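Local coordinates for protein DNA polymerase sliding clamp (Archaeoglobus fulgidus, PDB 1RWZ) that probably serves as a ring-shaped, homotrimeric sliding clamp that encircles DNA and tethers the polymerase and other DNA-processing proteins to it, at residues 9-12 with 13-17; 157-160 with 161-164; 226-229 with 230-233. One frame throughout, in Å; residues are numbered along the deposited sequence.

Contact 1 of 3, residues 9-12 with 13-17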
loop_
_atom_site.group_PDB
_atom_site.type_symbol
_atom_site.label_atom_id
_atom_site.label_comp_id
_atom_site.label_asym_id
_atom_site.label_seq_id
_atom_site.Cartn_x
_atom_site.Cartn_y
_atom_site.Cartn_z
ATOM N N GLU A 9 13.121 -12.516 9.787
ATOM C CA GLU A 9 13.580 -11.883 8.557
ATOM C C GLU A 9 14.551 -12.790 7.810
ATOM O O GLU A 9 14.522 -12.862 6.579
ATOM C CB GLU A 9 14.249 -10.536 8.861
ATOM C CG GLU A 9 14.773 -9.818 7.621
ATOM C CD GLU A 9 15.440 -8.489 7.938
ATOM O OE1 GLU A 9 15.998 -8.347 9.047
ATOM O OE2 GLU A 9 15.423 -7.592 7.065
ATOM N N LEU A 10 15.409 -13.491 8.544
ATOM C CA LEU A 10 16.369 -14.377 7.894
ATOM C C LEU A 10 15.641 -15.490 7.149
ATOM O O LEU A 10 15.936 -15.769 5.984
ATOM C CB LEU A 10 17.331 -14.969 8.926
ATOM C CG LEU A 10 18.460 -15.874 8.421
ATOM C CD1 LEU A 10 19.241 -15.185 7.297
ATOM C CD2 LEU A 10 19.379 -16.203 9.587
ATOM N N LEU A 11 14.673 -16.119 7.803
ATOM C CA LEU A 11 13.936 -17.199 7.149
ATOM C C LEU A 11 13.110 -16.686 5.965
ATOM O O LEU A 11 13.106 -17.288 4.887
ATOM C CB LEU A 11 13.019 -17.905 8.154
ATOM C CG LEU A 11 12.158 -19.056 7.606
ATOM C CD1 LEU A 11 13.032 -20.072 6.891
ATOM C CD2 LEU A 11 11.417 -19.724 8.745
ATOM N N LYS A 12 12.421 -15.570 6.163
ATOM C CA LYS A 12 11.576 -15.001 5.112
ATOM C C LYS A 12 12.366 -14.610 3.867
ATOM O O LYS A 12 11.960 -14.900 2.735
ATOM C CB LYS A 12 10.822 -13.779 5.655
ATOM C CG LYS A 12 9.821 -14.120 6.768
ATOM C CD LYS A 12 9.355 -12.882 7.543
ATOM C CE LYS A 12 8.495 -11.940 6.706
ATOM N NZ LYS A 12 7.152 -12.515 6.405
ATOM N N THR A 13 13.504 -13.963 4.078
ATOM C CA THR A 13 14.328 -13.516 2.965
ATOM C C THR A 13 14.960 -14.651 2.169
ATOM O O THR A 13 14.934 -14.630 0.936
ATOM C CB THR A 13 15.421 -12.544 3.464
ATOM O OG1 THR A 13 14.793 -11.345 3.931
ATOM C CG2 THR A 13 16.389 -12.189 2.340
ATOM N N VAL A 14 15.510 -15.644 2.858
ATOM C CA VAL A 14 16.139 -16.767 2.170
ATOM C C VAL A 14 15.087 -17.636 1.477
ATOM O O VAL A 14 15.326 -18.180 0.396
ATOM C CB VAL A 14 16.968 -17.616 3.151
ATOM C CG1 VAL A 14 17.466 -18.871 2.470
ATOM C CG2 VAL A 14 18.160 -16.793 3.651
ATOM N N THR A 15 13.921 -17.760 2.097
ATOM C CA THR A 15 12.843 -18.546 1.506
ATOM C C THR A 15 12.391 -17.853 0.226
ATOM O O THR A 15 12.207 -18.496 -0.813
ATOM C CB THR A 15 11.650 -18.673 2.488
ATOM O OG1 THR A 15 12.050 -19.465 3.614
ATOM C CG2 THR A 15 10.460 -19.348 1.811
ATOM N N ARG A 16 12.228 -16.538 0.293
ATOM C CA ARG A 16 11.802 -15.774 -0.874
ATOM C C ARG A 16 12.831 -15.849 -2.001
ATOM O O ARG A 16 12.466 -15.926 -3.177
ATOM C CB ARG A 16 11.567 -14.309 -0.507
ATOM C CG ARG A 16 11.101 -13.459 -1.683
ATOM C CD ARG A 16 10.746 -12.047 -1.258
ATOM N NE ARG A 16 10.266 -11.247 -2.381
ATOM C CZ ARG A 16 9.849 -9.989 -2.276
ATOM N NH1 ARG A 16 9.856 -9.385 -1.094
ATOM N NH2 ARG A 16 9.419 -9.335 -3.349
ATOM N N ALA A 17 14.112 -15.829 -1.640
ATOM C CA ALA A 17 15.183 -15.883 -2.632
ATOM C C ALA A 17 15.179 -17.196 -3.407
ATOM O O ALA A 17 15.441 -17.213 -4.609
ATOM C CB ALA A 17 16.537 -15.684 -1.954
HETATM O O HOH W 1 15.165 -8.685 4.585
#
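In Thr15 the hydroxyl lies beside the backbone N and opposite the carbonyl carbon (chi1 -67°), which swings OG1 back along the helix to Leu11 one turn earlier. Thr13 takes the same torsion, and its OG1 is carried alongside the extended chain of Glu9. Thr15 OG1 donates to Leu11 O at 2.7 Å, coming from above the carbonyl plane, while Thr15 N donates to the same Leu11 O at 2.9 Å from the opposite face. One carbonyl oxygen is therefore gripped twice by a single residue, and the hydroxyl of the buried Thr15 is satisfied within the helix. Leu11 CD1 lies 3.5 Å from Thr15 OG1, the two side chains being set at a slant to each other. All this belongs to helix 8-19, whose regular i to i+4 bonding continues with Thr13 N on Glu9 O and Arg16 N on Lys12 O. The helix lies against the sheet through Leu10 and Val14, which run side by side in the same direction, Leu10 CD1 being 4.1 Å from Val14 CG2; both side chains rest on Ile51 and Ala232. Thr15 instead meets helix 71-78 at Met71, Ile74 and Phe75, and Lys12 NZ bonds to Ser78 O and Ile81 O. A water joins the Glu9 and Thr13 side chains, donating to Glu9 OE2 at 2.7 Å and hydrogen-bonding Thr13 OG1 at 2.8 Å.

Contact 2 of 3, residues 157-160 with 161-164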
loop_
_atom_site.group_PDB
_atom_site.type_symbol
_atom_site.label_atom_id
_atom_site.label_comp_id
_atom_site.label_asym_id
_atom_site.label_seq_id
_atom_site.Cartn_x
_atom_site.Cartn_y
_atom_site.Cartn_z
ATOM N N ASP A 157 35.634 -1.607 -16.742
ATOM C CA ASP A 157 36.970 -1.314 -17.241
ATOM C C ASP A 157 37.633 -0.431 -16.200
ATOM O O ASP A 157 37.078 -0.224 -15.121
ATOM C CB ASP A 157 36.946 -0.625 -18.614
ATOM C CG ASP A 157 36.203 0.694 -18.607
ATOM O OD1 ASP A 157 36.210 1.395 -17.577
ATOM O OD2 ASP A 157 35.623 1.038 -19.656
ATOM N N LYS A 158 38.814 0.090 -16.502
ATOM C CA LYS A 158 39.501 0.929 -15.532
ATOM C C LYS A 158 38.719 2.186 -15.141
ATOM O O LYS A 158 38.916 2.727 -14.054
ATOM C CB LYS A 158 40.890 1.296 -16.062
ATOM C CG LYS A 158 41.780 0.074 -16.263
ATOM C CD LYS A 158 43.185 0.438 -16.721
ATOM C CE LYS A 158 44.045 -0.814 -16.856
ATOM N NZ LYS A 158 45.452 -0.506 -17.251
ATOM N N GLU A 159 37.818 2.641 -16.007
ATOM C CA GLU A 159 37.030 3.842 -15.722
ATOM C C GLU A 159 35.789 3.612 -14.857
ATOM O O GLU A 159 35.040 4.553 -14.581
ATOM C CB GLU A 159 36.600 4.524 -17.025
ATOM C CG GLU A 159 37.719 5.220 -17.777
ATOM C CD GLU A 159 37.207 5.981 -18.987
ATOM O OE1 GLU A 159 36.318 6.844 -18.815
ATOM O OE2 GLU A 159 37.694 5.719 -20.110
ATOM N N GLY A 160 35.556 2.373 -14.438
ATOM C CA GLY A 160 34.398 2.115 -13.602
ATOM C C GLY A 160 33.435 1.048 -14.089
ATOM O O GLY A 160 33.761 0.245 -14.964
ATOM N N PHE A 161 32.238 1.059 -13.513
ATOM C CA PHE A 161 31.194 0.091 -13.833
ATOM C C PHE A 161 29.956 0.771 -14.404
ATOM O O PHE A 161 29.456 1.748 -13.842
ATOM C CB PHE A 161 30.826 -0.682 -12.565
ATOM C CG PHE A 161 29.709 -1.666 -12.749
ATOM C CD1 PHE A 161 29.818 -2.704 -13.674
ATOM C CD2 PHE A 161 28.553 -1.568 -11.983
ATOM C CE1 PHE A 161 28.791 -3.627 -13.827
ATOM C CE2 PHE A 161 27.521 -2.486 -12.129
ATOM C CZ PHE A 161 27.639 -3.520 -13.055
ATOM N N ARG A 162 29.458 0.245 -15.519
ATOM C CA ARG A 162 28.275 0.815 -16.149
ATOM C C ARG A 162 27.219 -0.240 -16.440
ATOM O O ARG A 162 27.537 -1.401 -16.685
ATOM C CB ARG A 162 28.639 1.497 -17.473
ATOM C CG ARG A 162 29.709 2.564 -17.381
ATOM C CD ARG A 162 29.752 3.386 -18.664
ATOM N NE ARG A 162 30.887 4.307 -18.697
ATOM C CZ ARG A 162 32.123 3.956 -19.042
ATOM N NH1 ARG A 162 32.386 2.703 -19.391
ATOM N NH2 ARG A 162 33.098 4.856 -19.033
ATOM N N ILE A 163 25.962 0.185 -16.386
ATOM C CA ILE A 163 24.817 -0.660 -16.706
ATOM C C ILE A 163 24.090 0.186 -17.747
ATOM O O ILE A 163 23.671 1.308 -17.455
ATOM C CB ILE A 163 23.894 -0.893 -15.493
ATOM C CG1 ILE A 163 24.612 -1.750 -14.443
ATOM C CG2 ILE A 163 22.613 -1.604 -15.943
ATOM C CD1 ILE A 163 23.799 -1.980 -13.179
ATOM N N GLU A 164 23.959 -0.337 -18.963
ATOM C CA GLU A 164 23.327 0.419 -20.037
ATOM C C GLU A 164 22.135 -0.283 -20.667
ATOM O O GLU A 164 22.132 -1.503 -20.832
ATOM C CB GLU A 164 24.357 0.713 -21.132
ATOM C CG GLU A 164 25.736 1.068 -20.599
ATOM C CD GLU A 164 26.757 1.304 -21.698
ATOM O OE1 GLU A 164 26.762 0.540 -22.690
ATOM O OE2 GLU A 164 27.567 2.244 -21.561
#
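Asp157 and Glu159 both turn their carboxylates to the guanidinium of Arg162, spanning the tight connection between strands 151-157 and 160-166. These antiparallel neighbours form a beta hairpin, joined by a type I beta turn from Asp157 to Gly160, in the four-stranded antiparallel sheet within the C-terminal domain of the clamp subunit. The backbone closes the turn in both directions: Gly160 N donates to Asp157 O at 3.1 Å, and Asp157 N to Gly160 O at 3.2 Å. Gly160, with a positive phi of 125°, ends the turn and begins the second strand.

A side-chain hydrogen bond reinforces the turn. Asp157 CG sits between its backbone N and carbonyl carbon (chi1 60°), and OD1 is thereby brought over the turn to accept from Glu159 N at 2.6 Å. This is an Asx turn; the N-H meets OD1 on its anti side and well out of the carboxylate plane, with a bent N-H...O angle of 131°.

The ionic contacts are looser. Both are long salt bridges, Asp157 OD2 to Arg162 NH1 at 3.6 Å and Glu159 OE1 to Arg162 NH2 at 3.8 Å, so the attraction is probably weaker than in a close, hydrogen-bonded pair. Each carboxylate stands steeply across the guanidinium plane, and neither forms a flat, two-pronged pair with it. Arg155 NE also lies close to Arg162 NH1, and the two nearby carboxylates would be expected to temper that like-charge approach; Asp157 OD2 makes a further weak, long ion pair with Arg155 NE. On the Glu159 side, Glu159 CB lies 4.1 Å from Arg162 NH2, and OE1 meets that nitrogen at the guanidinium edge, in its plane.

Contact 3 of 3, residues 226-229 with 230-233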
loop_
_atom_site.group_PDB
_atom_site.type_symbol
_atom_site.label_atom_id
_atom_site.label_comp_id
_atom_site.label_asym_id
_atom_site.label_seq_id
_atom_site.Cartn_x
_atom_site.Cartn_y
_atom_site.Cartn_z
ATOM N N GLU A 226 24.673 -10.041 0.179
ATOM C CA GLU A 226 24.842 -10.357 1.595
ATOM C C GLU A 226 23.645 -9.647 2.208
ATOM O O GLU A 226 23.556 -8.417 2.196
ATOM C CB GLU A 226 26.185 -9.834 2.110
ATOM C CG GLU A 226 27.334 -10.581 1.444
ATOM C CD GLU A 226 28.702 -10.173 1.939
ATOM O OE1 GLU A 226 29.083 -10.574 3.058
ATOM O OE2 GLU A 226 29.396 -9.450 1.200
ATOM N N LEU A 227 22.711 -10.443 2.715
ATOM C CA LEU A 227 21.446 -9.932 3.237
ATOM C C LEU A 227 21.167 -10.145 4.717
ATOM O O LEU A 227 21.837 -10.922 5.387
ATOM C CB LEU A 227 20.300 -10.576 2.450
ATOM C CG LEU A 227 20.453 -10.596 0.927
ATOM C CD1 LEU A 227 19.335 -11.444 0.303
ATOM C CD2 LEU A 227 20.409 -9.177 0.400
ATOM N N VAL A 228 20.130 -9.458 5.195
ATOM C CA VAL A 228 19.678 -9.550 6.581
ATOM C C VAL A 228 20.796 -9.269 7.579
ATOM O O VAL A 228 21.164 -10.125 8.386
ATOM C CB VAL A 228 19.066 -10.944 6.863
ATOM C CG1 VAL A 228 18.313 -10.930 8.191
ATOM C CG2 VAL A 228 18.114 -11.327 5.727
ATOM N N GLY A 229 21.325 -8.052 7.529
ATOM C CA GLY A 229 22.402 -7.694 8.434
ATOM C C GLY A 229 23.653 -8.510 8.165
ATOM O O GLY A 229 24.472 -8.728 9.059
ATOM N N GLY A 230 23.806 -8.963 6.926
ATOM C CA GLY A 230 24.972 -9.752 6.572
ATOM C C GLY A 230 24.929 -11.173 7.107
ATOM O O GLY A 230 25.955 -11.858 7.148
ATOM N N ARG A 231 23.748 -11.628 7.511
ATOM C CA ARG A 231 23.604 -12.978 8.045
ATOM C C ARG A 231 23.553 -14.050 6.962
ATOM O O ARG A 231 23.956 -15.195 7.187
ATOM C CB ARG A 231 22.333 -13.090 8.889
ATOM C CG ARG A 231 22.333 -12.297 10.197
ATOM C CD ARG A 231 21.064 -12.640 10.967
ATOM N NE ARG A 231 20.886 -11.916 12.227
ATOM C CZ ARG A 231 20.593 -10.623 12.328
ATOM N NH1 ARG A 231 20.453 -9.869 11.243
ATOM N NH2 ARG A 231 20.394 -10.088 13.525
ATOM N N ALA A 232 23.055 -13.678 5.789
ATOM C CA ALA A 232 22.927 -14.637 4.703
ATOM C C ALA A 232 23.638 -14.231 3.434
ATOM O O ALA A 232 23.721 -13.052 3.103
ATOM C CB ALA A 232 21.447 -14.869 4.396
ATOM N N LYS A 233 24.168 -15.226 2.734
ATOM C CA LYS A 233 24.815 -14.984 1.461
ATOM C C LYS A 233 23.875 -15.619 0.445
ATOM O O LYS A 233 23.559 -16.805 0.537
ATOM C CB LYS A 233 26.192 -15.649 1.395
ATOM C CG LYS A 233 26.862 -15.479 0.040
ATOM C CD LYS A 233 28.338 -15.847 0.067
ATOM C CE LYS A 233 29.149 -14.801 0.816
ATOM N NZ LYS A 233 30.621 -15.051 0.727
HETATM O O HOH W 2 23.100 -7.165 4.715
HETATM O O HOH W 3 28.201 -12.379 4.752
HETATM O O HOH W 4 27.527 -9.929 9.012
#
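A beta hairpin joins strands 221-227 and 232-238, and its bend is a type I' turn from Val228 to Arg231, followed by a classic beta bulge in which Arg231 and Ala232 both face Leu227. The last pair before the turn is Leu227 with Ala232, at the bulge, hydrogen-bonded in both directions: Leu227 N to Ala232 O at 2.8 Å and Ala232 N to Leu227 O at 3.0 Å. Beyond it, Val228 O becomes the focus of the turn. Arg231 N reaches Val228 O at 3.1 Å from one face of the carbonyl plane; the extended side chain runs alongside the turn, so that NH1 of Arg231 reaches Val228 O at 3.0 Å from the other. The oxygen lies near the guanidinium plane, at its edge, while Val228 CG1 lies 3.9 Å from Arg231 NH1 and the two side chains cross at about a right angle. Gly229 and Gly230 occupy the two corner positions, both with positive phi, as a type I' turn requires. Waters link the strand end to the turn: one donates to Glu226 O at 2.8 Å and weakly accepts from Gly230 N, and another donates to Glu226 OE1 at 2.6 Å and weakly to Gly230 O. Because one of its two donors is the guanidinium, Val228 O is probably polarised by a positive charge.

In the fold
Contacts 1 and 3 touch although one belongs to the N-terminal domain and the other to the C-terminal domain, their centres being about 10 Å apart. Leu10 CD1 packs on Ala232 CB at 3.7 Å, Thr13 CG2 on Leu227 CD1 at 3.7 Å, and Glu9 OE1 lies 3.6 Å from Val228 CG1, so helix 8-19 lies against the turn end of hairpin 221-238, in the sheet shared by the two halves of the subunit. As in other PCNA rings, this helix probably helps line the central channel for DNA. Contact 2 stands apart: its centre is about 26 Å from that of contact 3 and about 31 Å from that of contact 1, across the chain's centre.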